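Local coordinates for protein DR2417 (Deinococcus radiodurans, PDB 4XWW) that probably degrades and matures RNA as a 5'-3' exoribonuclease, with possible endonuclease activity, using a two-metal site in a metallo-beta-lactamase fold, at residues L108-L114 with I155-A159; G238-L242 with I332-R336. All coordinates share one frame; numbering follows the deposited sequence.

Interaction 1: L108-L114 with I155-A159; sequences LPLTLAL and IPDNA
The carboxylate oxygen OD2 of Asp157 takes the backbone N-H of Leu110 at 2.8 Å, in a nearly straight bond (164°) that uses the lone pair pointing away from OD1, and a weak bond from His285 NE2 reaches the same oxygen. Leu110 lies in the first turn of helix 109-122, where amide hydrogens have no partner one turn back, so an acid from a distant loop satisfies one of them. The negative charge faces the positive end of the helix dipole, an arrangement that should favour the ionised carboxylate. Asp157 CG stands anti to its own carbonyl carbon (chi1 -82°), which carries the carboxylate to the helix start, while CD of Pro109 rests 3.4 Å from OD2 and CB of Leu108 packs on CB of Asp157 at 3.6 Å.

Two waters complete the polar join. Thr111 OG1 binds both: one water also accepts from Leu108 N and bonds weakly to Asp157 O, and the other donates to Pro156 O at 2.8 Å. Apolar contacts flank this strip. CD2 of Leu110 rests against the ring of Pro156, 3.8 Å from its CD, and also meets CG1 of Ile155; Leu114 CD1 and Ile155 CD1 come tip to tip at 4.0 Å. Leu108 CD1 touches CB of Ala159.

The loop is close to the catalytic centre: the side chain of Ile155 lies about 5 Å from a bound zinc ion, and Asn158 touches the zinc ligands His84 and His153. The contact joins the start of helix 109-122 to the loop between strands 144-150 and 159-165, with strand 128-131 beside Pro109. Helices 271-282, against Leu110 and Leu114, and 249-261, against Pro156, belong to the beta-CASP part, which here meets the metallo-beta-lactamase part.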
ATOM      1  N   LEU A 108      12.579 -22.165  23.376  1.00 21.09           N
ATOM      2  CA  LEU A 108      13.003 -23.390  22.682  1.00 22.46           C
ATOM      3  C   LEU A 108      14.293 -23.163  21.864  1.00 25.66           C
ATOM      4  O   LEU A 108      14.695 -22.019  21.662  1.00 22.18           O
ATOM      5  CB  LEU A 108      11.852 -23.910  21.817  1.00 21.13           C
ATOM      6  CG  LEU A 108      10.880 -24.715  22.683  1.00 28.70           C
ATOM      7  CD1 LEU A 108       9.713 -23.864  23.128  1.00 26.51           C
ATOM      8  CD2 LEU A 108      10.408 -25.989  21.983  1.00 40.27           C
ATOM      9  N   PRO A 109      14.970 -24.246  21.431  1.00 24.20           N
ATOM     10  CA  PRO A 109      16.333 -24.063  20.905  1.00 25.58           C
ATOM     11  C   PRO A 109      16.491 -23.101  19.711  1.00 22.35           C
ATOM     12  O   PRO A 109      17.445 -22.324  19.736  1.00 23.14           O
ATOM     13  CB  PRO A 109      16.731 -25.482  20.492  1.00 29.76           C
ATOM     14  CG  PRO A 109      15.940 -26.355  21.365  1.00 26.62           C
ATOM     15  CD  PRO A 109      14.622 -25.675  21.530  1.00 24.10           C
ATOM     16  N   LEU A 110      15.633 -23.147  18.694  1.00 22.48           N
ATOM     17  CA  LEU A 110      15.815 -22.226  17.567  1.00 24.77           C
ATOM     18  C   LEU A 110      15.594 -20.792  18.040  1.00 20.43           C
ATOM     19  O   LEU A 110      16.319 -19.876  17.652  1.00 20.87           O
ATOM     20  CB  LEU A 110      14.863 -22.555  16.402  1.00 19.89           C
ATOM     21  CG  LEU A 110      14.938 -21.604  15.201  1.00 20.50           C
ATOM     22  CD1 LEU A 110      16.365 -21.588  14.598  1.00 21.29           C
ATOM     23  CD2 LEU A 110      13.897 -22.012  14.166  1.00 21.93           C
ATOM     24  N   THR A 111      14.605 -20.610  18.912  1.00 20.59           N
ATOM     25  CA  THR A 111      14.325 -19.292  19.478  1.00 24.77           C
ATOM     26  C   THR A 111      15.568 -18.735  20.161  1.00 21.80           C
ATOM     27  O   THR A 111      16.013 -17.625  19.866  1.00 22.83           O
ATOM     28  CB  THR A 111      13.161 -19.352  20.483  1.00 22.68           C
ATOM     29  OG1 THR A 111      12.021 -19.940  19.843  1.00 24.78           O
ATOM     30  CG2 THR A 111      12.798 -17.955  20.964  1.00 21.43           C
ATOM     31  N   LEU A 112      16.193 -19.530  21.022  1.00 20.16           N
ATOM     32  CA  LEU A 112      17.375 -19.048  21.717  1.00 23.88           C
ATOM     33  C   LEU A 112      18.568 -18.851  20.782  1.00 23.05           C
ATOM     34  O   LEU A 112      19.384 -17.949  20.996  1.00 22.91           O
ATOM     35  CB  LEU A 112      17.758 -20.012  22.867  1.00 21.65           C
ATOM     36  CG  LEU A 112      16.679 -20.180  23.946  1.00 21.26           C
ATOM     37  CD1 LEU A 112      17.237 -20.992  25.142  1.00 22.62           C
ATOM     38  CD2 LEU A 112      16.206 -18.844  24.459  1.00 26.79           C
ATOM     39  N   ALA A 113      18.695 -19.699  19.764  1.00 21.43           N
ATOM     40  CA  ALA A 113      19.817 -19.552  18.844  1.00 25.24           C
ATOM     41  C   ALA A 113      19.718 -18.198  18.116  1.00 26.76           C
ATOM     42  O   ALA A 113      20.717 -17.480  17.967  1.00 29.89           O
ATOM     43  CB  ALA A 113      19.859 -20.701  17.852  1.00 21.84           C
ATOM     44  N   LEU A 114      18.507 -17.850  17.693  1.00 21.02           N
ATOM     45  CA  LEU A 114      18.279 -16.579  17.012  1.00 25.63           C
ATOM     46  C   LEU A 114      18.508 -15.391  17.956  1.00 24.62           C
ATOM     47  O   LEU A 114      19.137 -14.400  17.575  1.00 24.95           O
ATOM     48  CB  LEU A 114      16.872 -16.554  16.415  1.00 23.16           C
ATOM     49  CG  LEU A 114      16.615 -17.574  15.287  1.00 22.55           C
ATOM     50  CD1 LEU A 114      15.129 -17.641  14.907  1.00 22.44           C
ATOM     51  CD2 LEU A 114      17.435 -17.237  14.048  1.00 23.98           C
ATOM     52  N   ILE A 155       7.398 -20.902  11.691  1.00 18.48           N
ATOM     53  CA  ILE A 155       8.791 -21.079  12.125  1.00 20.84           C
ATOM     54  C   ILE A 155       8.800 -22.251  13.127  1.00 16.53           C
ATOM     55  O   ILE A 155       7.822 -22.446  13.842  1.00 18.34           O
ATOM     56  CB  ILE A 155       9.371 -19.774  12.761  1.00 20.48           C
ATOM     57  CG1 ILE A 155      10.900 -19.850  12.914  1.00 20.56           C
ATOM     58  CG2 ILE A 155       8.723 -19.485  14.128  1.00 18.46           C
ATOM     59  CD1 ILE A 155      11.537 -18.565  13.458  1.00 19.33           C
ATOM     60  N   PRO A 156       9.868 -23.067  13.143  1.00 19.95           N
ATOM     61  CA  PRO A 156       9.953 -24.161  14.124  1.00 20.45           C
ATOM     62  C   PRO A 156      10.100 -23.671  15.572  1.00 18.27           C
ATOM     63  O   PRO A 156      10.383 -22.481  15.798  1.00 18.54           O
ATOM     64  CB  PRO A 156      11.217 -24.930  13.694  1.00 21.32           C
ATOM     65  CG  PRO A 156      11.414 -24.582  12.265  1.00 24.71           C
ATOM     66  CD  PRO A 156      10.920 -23.165  12.110  1.00 20.47           C
ATOM     67  N   ASP A 157       9.918 -24.583  16.524  1.00 18.58           N
ATOM     68  CA  ASP A 157      10.158 -24.312  17.938  1.00 20.59           C
ATOM     69  C   ASP A 157       9.260 -23.176  18.406  1.00 19.37           C
ATOM     70  O   ASP A 157       9.693 -22.267  19.112  1.00 19.85           O
ATOM     71  CB  ASP A 157      11.630 -23.994  18.189  1.00 20.60           C
ATOM     72  CG  ASP A 157      12.495 -25.248  18.322  1.00 24.22           C
ATOM     73  OD1 ASP A 157      11.938 -26.365  18.464  1.00 21.93           O
ATOM     74  OD2 ASP A 157      13.738 -25.106  18.288  1.00 23.16           O
ATOM     75  N   ASN A 158       8.006 -23.260  17.976  1.00 17.10           N
ATOM     76  CA  ASN A 158       6.959 -22.317  18.340  1.00 15.80           C
ATOM     77  C   ASN A 158       6.087 -22.886  19.440  1.00 16.94           C
ATOM     78  O   ASN A 158       5.594 -24.009  19.331  1.00 20.67           O
ATOM     79  CB  ASN A 158       6.101 -22.003  17.121  1.00 17.72           C
ATOM     80  CG  ASN A 158       5.031 -21.000  17.424  1.00 22.80           C
ATOM     81  OD1 ASN A 158       5.306 -19.811  17.521  1.00 21.11           O
ATOM     82  ND2 ASN A 158       3.793 -21.469  17.566  1.00 19.44           N
ATOM     83  N   ALA A 159       5.900 -22.128  20.513  1.00 17.88           N
ATOM     84  CA  ALA A 159       5.141 -22.644  21.641  1.00 23.68           C
ATOM     85  C   ALA A 159       3.962 -21.779  21.984  1.00 21.95           C
ATOM     86  O   ALA A 159       3.990 -20.559  21.811  1.00 21.93           O
ATOM     87  CB  ALA A 159       6.036 -22.786  22.891  1.00 20.34           C
TER
HETATM   88  O   HOH W   1      10.505 -20.639  21.984  1.00 18.92           O
HETATM   89  O   HOH W   2      11.408 -20.217  17.087  1.00 17.36           O

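Interaction 2: G238-L242 with I332-R336; sequences GRVFL and IALRR
The guanidinium of Arg239 lies flat on that of Arg335, planes 12° apart and centres 3.9 Å apart, although the two side chains cross at about a right angle. The opposite face of the Arg239 guanidinium receives the edge of the Phe241 ring, whose CZ points at its centre, so one face is stacked flat on Arg335 and the other meets an aromatic edge. A bend at chi3 (-61°) turns the end of Arg239 into this position. In the plane of the group, NH2 donates to Ala333 O at 2.9 Å, approaching from above the carbonyl plane, and NH1 reaches a water that also accepts from Ala333 N.

Phe241 meets the loop through its ring: Leu334 CD2 sits over one face in a CH-pi contact, 3.7 Å from the ring centroid, while Ile332 CG2 comes to the edge, 3.8 Å from CE2.

Arg239 NH2 also forms a salt bridge with Asp338, and Arg335 NH1 forms one with Asp303. These acids probably offset the repulsion between the two cations, allowing flat stacking at the partly exposed end of the beta-CASP sheet, while the hydrophobic contacts of Phe241 continue the same join inward.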
ATOM      1  N   GLY A 238      13.536 -24.584 -17.371  1.00 25.33           N
ATOM      2  CA  GLY A 238      14.833 -23.958 -17.173  1.00 28.11           C
ATOM      3  C   GLY A 238      15.167 -23.756 -15.702  1.00 29.00           C
ATOM      4  O   GLY A 238      14.762 -24.536 -14.842  1.00 23.56           O
ATOM      5  N   ARG A 239      15.911 -22.693 -15.411  1.00 27.22           N
ATOM      6  CA  ARG A 239      16.265 -22.357 -14.034  1.00 30.84           C
ATOM      7  C   ARG A 239      15.023 -21.973 -13.218  1.00 28.77           C
ATOM      8  O   ARG A 239      14.053 -21.428 -13.753  1.00 23.14           O
ATOM      9  CB  ARG A 239      17.280 -21.207 -14.006  1.00 23.68           C
ATOM     10  CG  ARG A 239      18.597 -21.501 -14.660  1.00 25.21           C
ATOM     11  CD  ARG A 239      19.623 -20.418 -14.329  1.00 27.22           C
ATOM     12  NE  ARG A 239      19.171 -19.116 -14.815  1.00 27.83           N
ATOM     13  CZ  ARG A 239      19.915 -18.015 -14.835  1.00 28.44           C
ATOM     14  NH1 ARG A 239      21.167 -18.050 -14.409  1.00 27.07           N
ATOM     15  NH2 ARG A 239      19.406 -16.877 -15.288  1.00 25.67           N
ATOM     16  N   VAL A 240      15.056 -22.242 -11.920  1.00 21.19           N
ATOM     17  CA  VAL A 240      13.994 -21.823 -11.007  1.00 19.94           C
ATOM     18  C   VAL A 240      14.602 -20.951  -9.919  1.00 20.97           C
ATOM     19  O   VAL A 240      15.611 -21.321  -9.295  1.00 23.53           O
ATOM     20  CB  VAL A 240      13.253 -23.025 -10.361  1.00 22.08           C
ATOM     21  CG1 VAL A 240      12.205 -22.565  -9.333  1.00 20.59           C
ATOM     22  CG2 VAL A 240      12.640 -23.926 -11.415  1.00 21.84           C
ATOM     23  N   PHE A 241      13.979 -19.799  -9.704  1.00 19.08           N
ATOM     24  CA  PHE A 241      14.253 -18.930  -8.572  1.00 18.80           C
ATOM     25  C   PHE A 241      13.016 -18.896  -7.714  1.00 19.37           C
ATOM     26  O   PHE A 241      11.900 -18.736  -8.215  1.00 22.59           O
ATOM     27  CB  PHE A 241      14.623 -17.510  -9.014  1.00 20.35           C
ATOM     28  CG  PHE A 241      15.818 -17.430  -9.930  1.00 22.84           C
ATOM     29  CD1 PHE A 241      15.723 -17.824 -11.259  1.00 20.76           C
ATOM     30  CD2 PHE A 241      17.028 -16.933  -9.475  1.00 22.20           C
ATOM     31  CE1 PHE A 241      16.831 -17.747 -12.109  1.00 23.61           C
ATOM     32  CE2 PHE A 241      18.127 -16.838 -10.313  1.00 22.41           C
ATOM     33  CZ  PHE A 241      18.034 -17.255 -11.629  1.00 24.90           C
ATOM     34  N   LEU A 242      13.192 -19.051  -6.409  1.00 20.18           N
ATOM     35  CA  LEU A 242      12.059 -19.011  -5.508  1.00 18.42           C
ATOM     36  C   LEU A 242      12.392 -18.108  -4.322  1.00 18.72           C
ATOM     37  O   LEU A 242      13.505 -18.148  -3.826  1.00 22.66           O
ATOM     38  CB  LEU A 242      11.704 -20.431  -5.029  1.00 17.42           C
ATOM     39  CG  LEU A 242      10.520 -20.563  -4.075  1.00 19.22           C
ATOM     40  CD1 LEU A 242       9.839 -21.919  -4.296  1.00 22.17           C
ATOM     41  CD2 LEU A 242      10.966 -20.429  -2.598  1.00 17.58           C
ATOM     42  N   ILE A 332      24.361 -12.829 -11.015  1.00 33.83           N
ATOM     43  CA  ILE A 332      23.295 -13.557 -11.681  1.00 28.20           C
ATOM     44  C   ILE A 332      22.448 -12.593 -12.521  1.00 32.94           C
ATOM     45  O   ILE A 332      22.141 -11.478 -12.098  1.00 31.96           O
ATOM     46  CB  ILE A 332      22.390 -14.304 -10.665  1.00 28.08           C
ATOM     47  CG1 ILE A 332      23.214 -15.188  -9.724  1.00 35.91           C
ATOM     48  CG2 ILE A 332      21.343 -15.138 -11.385  1.00 32.01           C
ATOM     49  CD1 ILE A 332      22.433 -15.635  -8.478  1.00 34.40           C
ATOM     50  N   ALA A 333      22.062 -13.033 -13.711  1.00 28.05           N
ATOM     51  CA  ALA A 333      21.170 -12.254 -14.557  1.00 29.25           C
ATOM     52  C   ALA A 333      19.975 -13.080 -15.026  1.00 33.70           C
ATOM     53  O   ALA A 333      20.147 -14.135 -15.629  1.00 31.69           O
ATOM     54  CB  ALA A 333      21.934 -11.705 -15.752  1.00 30.15           C
ATOM     55  N   LEU A 334      18.766 -12.589 -14.749  1.00 25.77           N
ATOM     56  CA  LEU A 334      17.548 -13.245 -15.219  1.00 23.90           C
ATOM     57  C   LEU A 334      17.440 -13.190 -16.741  1.00 24.50           C
ATOM     58  O   LEU A 334      18.011 -12.301 -17.383  1.00 25.39           O
ATOM     59  CB  LEU A 334      16.313 -12.598 -14.593  1.00 22.68           C
ATOM     60  CG  LEU A 334      16.188 -12.780 -13.075  1.00 21.84           C
ATOM     61  CD1 LEU A 334      14.861 -12.265 -12.577  1.00 23.17           C
ATOM     62  CD2 LEU A 334      16.355 -14.232 -12.679  1.00 21.75           C
ATOM     63  N   ARG A 335      16.707 -14.144 -17.313  1.00 24.08           N
ATOM     64  CA  ARG A 335      16.480 -14.178 -18.764  1.00 24.61           C
ATOM     65  C   ARG A 335      15.193 -14.933 -19.096  1.00 23.69           C
ATOM     66  O   ARG A 335      14.680 -15.699 -18.265  1.00 22.88           O
ATOM     67  CB  ARG A 335      17.675 -14.818 -19.488  1.00 29.09           C
ATOM     68  CG  ARG A 335      18.199 -16.116 -18.870  1.00 28.35           C
ATOM     69  CD  ARG A 335      19.334 -16.711 -19.724  1.00 28.38           C
ATOM     70  NE  ARG A 335      20.289 -17.497 -18.936  1.00 34.58           N
ATOM     71  CZ  ARG A 335      20.169 -18.796 -18.681  1.00 30.72           C
ATOM     72  NH1 ARG A 335      19.128 -19.476 -19.143  1.00 31.05           N
ATOM     73  NH2 ARG A 335      21.097 -19.425 -17.973  1.00 30.89           N
ATOM     74  N   ARG A 336      14.680 -14.723 -20.307  1.00 26.70           N
ATOM     75  CA  ARG A 336      13.517 -15.475 -20.776  1.00 30.07           C
ATOM     76  C   ARG A 336      13.770 -16.962 -20.645  1.00 25.17           C
ATOM     77  O   ARG A 336      14.797 -17.444 -21.101  1.00 26.99           O
ATOM     78  CB  ARG A 336      13.202 -15.159 -22.231  1.00 32.63           C
ATOM     79  CG  ARG A 336      12.184 -14.089 -22.424  1.00 42.16           C
ATOM     80  CD  ARG A 336      12.018 -13.696 -23.887  1.00 38.63           C
ATOM     81  NE  ARG A 336      12.058 -12.244 -23.981  1.00 29.82           N
ATOM     82  CZ  ARG A 336      11.052 -11.462 -23.614  1.00 32.98           C
ATOM     83  NH1 ARG A 336       9.931 -12.002 -23.159  1.00 27.21           N
ATOM     84  NH2 ARG A 336      11.161 -10.145 -23.719  1.00 46.67           N
TER
HETATM   85  O   HOH W   3      22.932 -15.728 -14.809  1.00 26.49           O

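How the interactions relate
The two contacts lie 33 Å apart between centres, and their segments share no helix or strand. Interaction 1 is core: nearly all its residues are buried beside the zinc site of the metallo-beta-lactamase domain, and it ties a helix start to a loop through one acid, water and aliphatic packing, covered by helices of the beta-CASP domain that holds interaction 2. The latter lies nearer the surface and joins a central strand of a parallel sheet to the loop leading into its neighbour. There two arginines dominate, each salt-bridged to an acid outside the two segments; Phe241 and Ile332 are buried, while the arginines are partly or fully exposed. Both combine a main-chain polar bond with apolar contacts.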